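Lipase (Penicillium expansum, PDB 3G7N) hydrolyses acylglycerol lipids such as triacylglycerols, releasing free fatty acids, as a secreted alkaline lipase. Local coordinates at residues F30-V35 and A59-G64; K36-L41 and G47-S52; L41-N46 and W103-D108. All coordinates share one frame; numbering follows the deposited sequence.

Contacts 1 and 2 both hold strand 32-40 and are centred about 6 Å apart; contact 3 lies at the turn end of the hairpin, next to contact 2 and about 15 Å from contact 1 between centres. Contact 2 is the hairpin itself: backbone hydrogen bonds join strands 32-40 and 45-52, with a buried aliphatic face and a more exposed arginine opposite. Contact 1 reaches one strand further, past 45-52 to 57-62, and is a small, wholly buried meeting of hydrocarbon groups. In contact 3 the turn of the hairpin packs against helix 97-120; it is only partly buried, and its methyl contacts sit beside the polar network of the turn. Contacts 2 and 3 touch through Ile-38 and Val-106.

Contact 1: residues F30-V35 and A59-G64; sequences FDVTIV and AVIMRG. Unlike the reference sequence in segment 30-35: Val-35 (reference Ala).
Val-32 turns its forked end toward Ala-59 and Ile-61, and the fork is set so that both methyls face Ala-59 while CG1 also reaches Ile-61. CG1 stands anti to the backbone N (chi1 173°), and CG2 lies beside that N. From there CG2 comes within 4.2 Å of Ala-59 CB. CG1 is almost as near, 4.3 Å from the same Ala-59 CB, so the alanine methyl faces both arms of the valine rather than one tip. Ile-61 approaches the fork from another direction. Its CG1 branch runs extended (chi2 169°) and holds out its terminal methyl: Val-32 CG1 to Ile-61 CD1 is 4.2 Å. The other arm is little further off, with Val-32 CG2 at 4.5 Å from Ile-61 CD1, which puts the isoleucine methyl against the whole fork. The valine thus bridges two residues that point to the same face of strand 57-62.

The two strands are not neighbours. In the mixed sheet of this alpha/beta-hydrolase fold, strand 45-52 runs between them, and its backbone bonds to both: Thr-33 pairs with Tyr-51 and Ala-59 with Gly-50. Val-32 CG1 sits 4.2 Å from Gly-50 CA, consistent with the valine reaching over the middle strand at a glycine. Helix 8-23 packs on this face, with Arg-13 against Val-32 and Ala-21 against Ile-61. Strand 57-62 in turn lies next to strand 125-131, which leads to the probable nucleophile Ser-132, about 12 Å from the Ile-61 side chain.

Ala-59 and Ile-61 also lie close to one another on their own strand: Ala-59 CB is 4.4 Å from Ile-61 CG1. Between them they offer Val-32 a short methyl on one flank and a long, straight branch on the other, all of it hydrocarbon.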
loop_
_atom_site.group_PDB
_atom_site.type_symbol
_atom_site.label_atom_id
_atom_site.label_comp_id
_atom_site.label_asym_id
_atom_site.label_seq_id
_atom_site.Cartn_x
_atom_site.Cartn_y
_atom_site.Cartn_z
ATOM N N PHE A 30 -10.047 2.321 13.622
ATOM C CA PHE A 30 -9.717 1.201 14.456
ATOM C C PHE A 30 -8.700 1.590 15.523
ATOM O O PHE A 30 -8.957 2.563 16.244
ATOM C CB PHE A 30 -9.332 -0.007 13.598
ATOM C CG PHE A 30 -10.449 -0.455 12.690
ATOM C CD1 PHE A 30 -11.479 -1.231 13.199
ATOM C CD2 PHE A 30 -10.615 0.119 11.433
ATOM C CE1 PHE A 30 -12.628 -1.456 12.450
ATOM C CE2 PHE A 30 -11.723 -0.188 10.654
ATOM C CZ PHE A 30 -12.748 -0.949 11.185
ATOM N N ASP A 31 -7.553 0.927 15.604
ATOM C CA ASP A 31 -6.595 1.232 16.676
ATOM C C ASP A 31 -5.733 2.481 16.389
ATOM O O ASP A 31 -4.928 2.894 17.233
ATOM C CB ASP A 31 -5.707 0.031 16.934
ATOM C CG ASP A 31 -4.955 -0.410 15.697
ATOM O OD1 ASP A 31 -5.598 -1.026 14.813
ATOM O OD2 ASP A 31 -3.747 -0.121 15.565
ATOM N N VAL A 32 -5.861 3.051 15.194
ATOM C CA VAL A 32 -5.049 4.214 14.806
ATOM C C VAL A 32 -5.769 5.524 15.130
ATOM O O VAL A 32 -6.869 5.807 14.624
ATOM C CB VAL A 32 -4.677 4.160 13.305
ATOM C CG1 VAL A 32 -3.978 5.466 12.878
ATOM C CG2 VAL A 32 -3.818 2.938 13.026
ATOM N N THR A 33 -5.158 6.328 15.998
ATOM C CA THR A 33 -5.627 7.691 16.249
ATOM C C THR A 33 -5.110 8.604 15.135
ATOM O O THR A 33 -3.911 8.665 14.874
ATOM C CB THR A 33 -5.105 8.206 17.585
ATOM O OG1 THR A 33 -5.568 7.346 18.639
ATOM C CG2 THR A 33 -5.587 9.626 17.849
ATOM N N ILE A 34 -6.020 9.273 14.434
ATOM C CA ILE A 34 -5.639 10.033 13.251
ATOM C C ILE A 34 -5.271 11.447 13.652
ATOM O O ILE A 34 -6.125 12.172 14.173
ATOM C CB ILE A 34 -6.772 10.043 12.176
ATOM C CG1 ILE A 34 -7.099 8.612 11.708
ATOM C CG2 ILE A 34 -6.356 10.910 10.972
ATOM C CD1 ILE A 34 -8.506 8.450 11.085
ATOM N N VAL A 35 -4.029 11.842 13.405
ATOM C CA VAL A 35 -3.535 13.154 13.823
ATOM C C VAL A 35 -3.496 14.151 12.678
ATOM O O VAL A 35 -3.515 15.368 12.909
ATOM C CB VAL A 35 -2.155 13.049 14.427
ATOM C CG1 VAL A 35 -2.171 12.175 15.652
ATOM C CG2 VAL A 35 -1.242 12.482 13.455
ATOM N N ALA A 59 1.458 5.404 11.591
ATOM C CA ALA A 59 0.816 4.815 10.407
ATOM C C ALA A 59 0.510 5.887 9.374
ATOM O O ALA A 59 0.032 6.977 9.696
ATOM C CB ALA A 59 -0.474 4.136 10.815
ATOM N N VAL A 60 0.754 5.521 8.123
ATOM C CA VAL A 60 0.339 6.290 6.945
ATOM C C VAL A 60 -0.653 5.452 6.145
ATOM O O VAL A 60 -0.297 4.374 5.639
ATOM C CB VAL A 60 1.552 6.621 6.053
ATOM C CG1 VAL A 60 1.110 7.389 4.817
ATOM C CG2 VAL A 60 2.632 7.409 6.842
ATOM N N ILE A 61 -1.895 5.916 6.066
ATOM C CA ILE A 61 -2.973 5.121 5.468
ATOM C C ILE A 61 -3.491 5.893 4.262
ATOM O O ILE A 61 -3.972 7.022 4.403
ATOM C CB ILE A 61 -4.128 4.908 6.453
ATOM C CG1 ILE A 61 -3.642 4.311 7.779
ATOM C CG2 ILE A 61 -5.183 3.993 5.836
ATOM C CD1 ILE A 61 -4.700 4.333 8.885
ATOM N N MET A 62 -3.309 5.328 3.074
ATOM C CA MET A 62 -3.672 6.018 1.841
ATOM C C MET A 62 -4.973 5.485 1.277
ATOM O O MET A 62 -5.192 4.275 1.215
ATOM C CB MET A 62 -2.577 5.855 0.801
ATOM C CG MET A 62 -1.222 6.470 1.243
ATOM S SD MET A 62 -1.315 8.185 1.853
ATOM C CE MET A 62 -1.804 9.047 0.354
ATOM N N ARG A 63 -5.811 6.397 0.809
ATOM C CA ARG A 63 -7.065 6.005 0.155
ATOM C C ARG A 63 -6.805 5.659 -1.295
ATOM O O ARG A 63 -6.063 6.377 -1.980
ATOM C CB ARG A 63 -8.107 7.111 0.275
ATOM C CG ARG A 63 -9.515 6.638 -0.083
ATOM C CD ARG A 63 -10.451 7.808 -0.219
ATOM N NE ARG A 63 -10.181 8.525 -1.455
ATOM C CZ ARG A 63 -10.619 9.745 -1.720
ATOM N NH1 ARG A 63 -11.618 10.259 -1.007
ATOM N NH2 ARG A 63 -10.216 10.355 -2.819
ATOM N N GLY A 64 -7.578 4.706 -1.825
ATOM C CA GLY A 64 -7.716 4.535 -3.275
ATOM C C GLY A 64 -8.582 5.617 -3.934
ATOM O O GLY A 64 -8.918 6.642 -3.326
#

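Contact 2: residues K36-L41 and G47-S52; sequences KRIYDL and GFVGYS
Ile-38 and Val-49 meet on the buried face of a beta hairpin, while Arg-37 and Phe-48 lie together on the opposite face. The close-packed part begins with the backbone. Lys-36 with Val-49 and Ile-38 with Gly-47 are antiparallel hydrogen-bonded pairs, each closed by two bonds. The straightest is Val-49 N to Lys-36 O, 2.9 Å with 169° at the hydrogen. Ile-38 N to Gly-47 O is equally short at 2.9 Å. Between these pairs, Arg-37 and Phe-48 form the non-hydrogen-bonded pair, and Phe-48 CA leans on Lys-36 O at 3.5 Å.

Ile-38 CB rests 3.6 Å from Gly-47 O, which follows from the bond of Ile-38 N to the same oxygen. Ile-38 CG1, beside its backbone N (chi1 -56°), meets Val-49 CG2 at 3.9 Å, and the two branched chains slant across one another. Helix 97-120 covers this face, with Val-106 and Ile-110 on Ile-38 and Glu-113 on Val-49. Lys-36 starts on the same face, but its amine end leads away from the partner strand.

The other face is looser at Arg-37, which is exposed, although Phe-48 beside it is buried. The two run alongside each other, both pointing the same way. Ring atom Phe-48 CE1 lies over one guanidinium face, 3.6 Å from Arg-37 NH2, with the two planes 51° apart, well short of a parallel stack. Arg-37 NH1 finds its main partner in the carbonyl oxygen of Cys-25, whose sulfur is bonded to Cys-254. The hairpin is therefore held in register by its amides and packed with hydrocarbon at Ile-38 and Val-49 under the helix, with Lys-36 and Glu-113 at its margin, whereas the arginine keeps its charge near the surface and ties the strand to the chain around the disulfide.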
loop_
_atom_site.group_PDB
_atom_site.type_symbol
_atom_site.label_atom_id
_atom_site.label_comp_id
_atom_site.label_asym_id
_atom_site.label_seq_id
_atom_site.Cartn_x
_atom_site.Cartn_y
_atom_site.Cartn_z
ATOM N N LYS A 36 -3.470 13.670 11.444
ATOM C CA LYS A 36 -3.367 14.571 10.292
ATOM C C LYS A 36 -4.103 13.969 9.111
ATOM O O LYS A 36 -3.936 12.781 8.807
ATOM C CB LYS A 36 -1.883 14.769 9.943
ATOM C CG LYS A 36 -1.581 15.650 8.758
ATOM C CD LYS A 36 -1.733 17.083 9.146
ATOM C CE LYS A 36 -0.940 18.012 8.231
ATOM N NZ LYS A 36 -1.167 19.402 8.709
ATOM N N ARG A 37 -4.962 14.759 8.478
ATOM C CA ARG A 37 -5.701 14.281 7.309
ATOM C C ARG A 37 -5.112 14.871 6.049
ATOM O O ARG A 37 -4.977 16.087 5.940
ATOM C CB ARG A 37 -7.186 14.602 7.476
ATOM C CG ARG A 37 -7.737 13.989 8.788
ATOM C CD ARG A 37 -9.168 14.387 9.112
ATOM N NE ARG A 37 -10.131 13.577 8.381
ATOM C CZ ARG A 37 -10.564 12.386 8.793
ATOM N NH1 ARG A 37 -10.185 11.911 9.971
ATOM N NH2 ARG A 37 -11.480 11.746 8.089
ATOM N N ILE A 38 -4.612 13.974 5.199
ATOM C CA ILE A 38 -3.873 14.269 3.971
ATOM C C ILE A 38 -4.851 14.425 2.796
ATOM O O ILE A 38 -5.736 13.595 2.601
ATOM C CB ILE A 38 -2.916 13.094 3.638
ATOM C CG1 ILE A 38 -1.973 12.794 4.813
ATOM C CG2 ILE A 38 -2.145 13.383 2.351
ATOM C CD1 ILE A 38 -1.035 13.945 5.184
ATOM N N TYR A 39 -4.761 15.547 2.084
ATOM C CA TYR A 39 -5.693 15.794 0.981
ATOM C C TYR A 39 -5.008 16.571 -0.148
ATOM O O TYR A 39 -4.204 17.467 0.126
ATOM C CB TYR A 39 -6.918 16.546 1.514
ATOM C CG TYR A 39 -8.026 16.767 0.511
ATOM C CD1 TYR A 39 -8.473 15.735 -0.310
ATOM C CD2 TYR A 39 -8.701 17.981 0.460
ATOM C CE1 TYR A 39 -9.456 15.953 -1.262
ATOM C CE2 TYR A 39 -9.702 18.204 -0.469
ATOM C CZ TYR A 39 -10.089 17.182 -1.314
ATOM O OH TYR A 39 -11.122 17.392 -2.199
ATOM N N ASP A 40 -5.071 16.012 -1.356
ATOM C CA ASP A 40 -4.772 16.766 -2.589
ATOM C C ASP A 40 -5.917 16.686 -3.612
ATOM O O ASP A 40 -6.222 15.623 -4.145
ATOM C CB ASP A 40 -3.460 16.273 -3.227
ATOM C CG ASP A 40 -2.994 17.169 -4.369
ATOM O OD1 ASP A 40 -2.768 18.370 -4.121
ATOM O OD2 ASP A 40 -3.019 16.705 -5.528
ATOM N N LEU A 41 -6.576 17.825 -3.820
ATOM C CA LEU A 41 -7.813 17.913 -4.593
ATOM C C LEU A 41 -7.596 17.487 -6.045
ATOM O O LEU A 41 -8.366 16.699 -6.599
ATOM C CB LEU A 41 -8.333 19.356 -4.559
ATOM C CG LEU A 41 -8.636 19.959 -3.183
ATOM C CD1 LEU A 41 -8.204 21.421 -3.114
ATOM C CD2 LEU A 41 -10.118 19.832 -2.874
ATOM N N GLY A 47 -5.653 10.604 2.485
ATOM C CA GLY A 47 -5.215 9.580 3.419
ATOM C C GLY A 47 -5.142 10.152 4.810
ATOM O O GLY A 47 -5.650 11.247 5.060
ATOM N N PHE A 48 -4.468 9.418 5.692
ATOM C CA PHE A 48 -4.432 9.732 7.119
ATOM C C PHE A 48 -3.015 9.476 7.564
ATOM O O PHE A 48 -2.418 8.470 7.183
ATOM C CB PHE A 48 -5.257 8.704 7.932
ATOM C CG PHE A 48 -6.687 8.563 7.539
ATOM C CD1 PHE A 48 -7.470 9.684 7.304
ATOM C CD2 PHE A 48 -7.319 7.325 7.698
ATOM C CE1 PHE A 48 -8.841 9.560 7.124
ATOM C CE2 PHE A 48 -8.695 7.200 7.543
ATOM C CZ PHE A 48 -9.450 8.320 7.236
ATOM N N VAL A 49 -2.572 10.239 8.550
ATOM C CA VAL A 49 -1.391 9.883 9.340
ATOM C C VAL A 49 -1.781 9.882 10.795
ATOM O O VAL A 49 -2.647 10.655 11.219
ATOM C CB VAL A 49 -0.233 10.884 9.123
ATOM C CG1 VAL A 49 1.012 10.416 9.879
ATOM C CG2 VAL A 49 0.079 10.989 7.629
ATOM N N GLY A 50 -1.276 8.909 11.542
ATOM C CA GLY A 50 -1.543 8.903 12.980
ATOM C C GLY A 50 -0.728 7.833 13.669
ATOM O O GLY A 50 0.328 7.455 13.185
ATOM N N TYR A 51 -1.174 7.449 14.858
ATOM C CA TYR A 51 -0.411 6.524 15.693
ATOM C C TYR A 51 -1.355 5.528 16.344
ATOM O O TYR A 51 -2.513 5.826 16.628
ATOM C CB TYR A 51 0.404 7.272 16.764
ATOM C CG TYR A 51 -0.421 7.999 17.772
ATOM C CD1 TYR A 51 -0.802 7.379 18.956
ATOM C CD2 TYR A 51 -0.878 9.289 17.535
ATOM C CE1 TYR A 51 -1.600 8.032 19.882
ATOM C CE2 TYR A 51 -1.714 9.938 18.429
ATOM C CZ TYR A 51 -2.071 9.308 19.608
ATOM O OH TYR A 51 -2.903 9.950 20.508
ATOM N N SER A 52 -0.814 4.340 16.599
ATOM C CA SER A 52 -1.523 3.290 17.333
ATOM C C SER A 52 -0.766 3.023 18.628
ATOM O O SER A 52 0.302 2.441 18.608
ATOM C CB SER A 52 -1.536 2.014 16.509
ATOM O OG SER A 52 -2.081 0.954 17.309
#

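Contact 3: residues L41-N46 and W103-D108; sequences LVTDTN and WSAVHD
Thr-45 and Val-106 meet head-on with the ends of their side chains, one from the start of strand 45-52, the other from helix 97-120. Starting at the threonine CB, the nearest atom of the helix is Val-106 CG1, 4.1 Å away. The chain then forks. CG2, anti to the backbone N (chi1 -56° places OG1 beside that N), pushes into the valine fork: Thr-45 CG2 is 3.8 Å from Val-106 CG1 and 4.0 Å from Val-106 CG2. The valine is backed within its own helix, its CG2 lying over the rim of one face of the Trp-103 ring. The other branch, OG1, turns to its own loop and donates to Thr-43 OG1 at 2.5 Å, unusually short for two hydroxyls. Thr-43 OG1 is in turn hydrogen-bonded to Asp-40, and it approaches Ala-105 CB at 4.3 Å.

Opposite Asp-40 the strand carries an extra residue, Asp-44 beside Thr-45, which makes a G1 beta bulge at the turn of the hairpin, with Asp-44 in a left-handed conformation. A valine here keeps a methyl against the helix but removes the hydroxyl that donates to Thr-43 OG1, and the link through Thr-43 to Asp-40 would probably be less firmly held. The threonine's two branches thus appear to divide the work: the methyl packs on the helix, while the hydroxyl stays in the hydrogen bonding of the turn.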
loop_
_atom_site.group_PDB
_atom_site.type_symbol
_atom_site.label_atom_id
_atom_site.label_comp_id
_atom_site.label_asym_id
_atom_site.label_seq_id
_atom_site.Cartn_x
_atom_site.Cartn_y
_atom_site.Cartn_z
ATOM N N LEU A 41 -6.576 17.825 -3.820
ATOM C CA LEU A 41 -7.813 17.913 -4.593
ATOM C C LEU A 41 -7.596 17.487 -6.045
ATOM O O LEU A 41 -8.366 16.699 -6.599
ATOM C CB LEU A 41 -8.333 19.356 -4.559
ATOM C CG LEU A 41 -8.636 19.959 -3.183
ATOM C CD1 LEU A 41 -8.204 21.421 -3.114
ATOM C CD2 LEU A 41 -10.118 19.832 -2.874
ATOM N N VAL A 42 -6.538 18.018 -6.645
ATOM C CA VAL A 42 -6.297 17.890 -8.084
ATOM C C VAL A 42 -5.942 16.464 -8.476
ATOM O O VAL A 42 -6.491 15.926 -9.450
ATOM C CB VAL A 42 -5.190 18.859 -8.553
ATOM C CG1 VAL A 42 -5.686 20.287 -8.480
ATOM C CG2 VAL A 42 -3.947 18.703 -7.700
ATOM N N THR A 43 -5.173 15.801 -7.609
ATOM C CA THR A 43 -4.844 14.393 -7.790
ATOM C C THR A 43 -5.823 13.484 -7.037
ATOM O O THR A 43 -5.774 12.256 -7.173
ATOM C CB THR A 43 -3.382 14.107 -7.367
ATOM O OG1 THR A 43 -3.237 14.322 -5.957
ATOM C CG2 THR A 43 -2.416 15.038 -8.095
ATOM N N ASP A 44 -6.808 14.102 -6.388
ATOM C CA ASP A 44 -7.764 13.390 -5.545
ATOM C C ASP A 44 -7.060 12.401 -4.602
ATOM O O ASP A 44 -7.562 11.305 -4.363
ATOM C CB ASP A 44 -8.808 12.670 -6.407
ATOM C CG ASP A 44 -9.999 12.176 -5.601
ATOM O OD1 ASP A 44 -10.376 12.845 -4.612
ATOM O OD2 ASP A 44 -10.511 11.078 -5.919
ATOM N N THR A 45 -5.932 12.830 -4.029
ATOM C CA THR A 45 -5.135 11.994 -3.109
ATOM C C THR A 45 -5.605 12.258 -1.689
ATOM O O THR A 45 -5.690 13.408 -1.275
ATOM C CB THR A 45 -3.628 12.349 -3.170
ATOM O OG1 THR A 45 -3.153 12.238 -4.519
ATOM C CG2 THR A 45 -2.814 11.400 -2.276
ATOM N N ASN A 46 -5.979 11.201 -0.988
ATOM C CA ASN A 46 -6.497 11.333 0.355
ATOM C C ASN A 46 -5.829 10.288 1.214
ATOM O O ASN A 46 -5.521 9.191 0.756
ATOM C CB ASN A 46 -8.011 11.100 0.348
ATOM C CG ASN A 46 -8.779 12.274 -0.206
ATOM O OD1 ASN A 46 -9.260 13.123 0.551
ATOM N ND2 ASN A 46 -8.955 12.302 -1.524
ATOM N N TRP A 103 1.644 10.926 -5.229
ATOM C CA TRP A 103 2.498 10.785 -4.036
ATOM C C TRP A 103 3.316 12.055 -3.783
ATOM O O TRP A 103 3.405 12.545 -2.660
ATOM C CB TRP A 103 3.424 9.578 -4.129
ATOM C CG TRP A 103 4.259 9.441 -2.903
ATOM C CD1 TRP A 103 5.554 9.888 -2.742
ATOM C CD2 TRP A 103 3.775 9.144 -1.587
ATOM N NE1 TRP A 103 5.906 9.842 -1.411
ATOM C CE2 TRP A 103 4.848 9.341 -0.692
ATOM C CE3 TRP A 103 2.551 8.656 -1.082
ATOM C CZ2 TRP A 103 4.715 9.162 0.682
ATOM C CZ3 TRP A 103 2.434 8.427 0.278
ATOM C CH2 TRP A 103 3.528 8.660 1.145
ATOM N N SER A 104 3.929 12.600 -4.835
ATOM C CA SER A 104 4.798 13.755 -4.672
ATOM C C SER A 104 4.030 14.964 -4.166
ATOM O O SER A 104 4.584 15.784 -3.435
ATOM C CB SER A 104 5.504 14.071 -5.994
ATOM O OG SER A 104 4.592 14.587 -6.941
ATOM N N ALA A 105 2.739 15.013 -4.448
ATOM C CA ALA A 105 1.884 16.097 -3.954
ATOM C C ALA A 105 1.767 16.086 -2.430
ATOM O O ALA A 105 1.607 17.145 -1.824
ATOM C CB ALA A 105 0.509 16.052 -4.595
ATOM N N VAL A 106 1.780 14.893 -1.827
ATOM C CA VAL A 106 1.530 14.745 -0.387
ATOM C C VAL A 106 2.765 14.342 0.391
ATOM O O VAL A 106 2.744 14.352 1.627
ATOM C CB VAL A 106 0.386 13.743 -0.097
ATOM C CG1 VAL A 106 -0.943 14.246 -0.679
ATOM C CG2 VAL A 106 0.720 12.345 -0.635
ATOM N N HIS A 107 3.850 14.032 -0.315
ATOM C CA HIS A 107 5.051 13.478 0.289
ATOM C C HIS A 107 5.556 14.323 1.451
ATOM O O HIS A 107 5.833 13.807 2.531
ATOM C CB HIS A 107 6.142 13.342 -0.782
ATOM C CG HIS A 107 7.437 12.803 -0.270
ATOM N ND1 HIS A 107 8.541 13.593 -0.006
ATOM C CD2 HIS A 107 7.845 11.526 -0.110
ATOM C CE1 HIS A 107 9.549 12.822 0.361
ATOM N NE2 HIS A 107 9.158 11.559 0.283
ATOM N N ASP A 108 5.808 15.607 1.203
ATOM C CA ASP A 108 6.446 16.434 2.229
ATOM C C ASP A 108 5.542 16.614 3.455
ATOM O O ASP A 108 6.029 16.580 4.585
ATOM C CB ASP A 108 6.853 17.808 1.682
ATOM C CG ASP A 108 8.052 17.745 0.759
ATOM O OD1 ASP A 108 8.939 16.904 0.987
ATOM O OD2 ASP A 108 8.283 18.760 0.064
#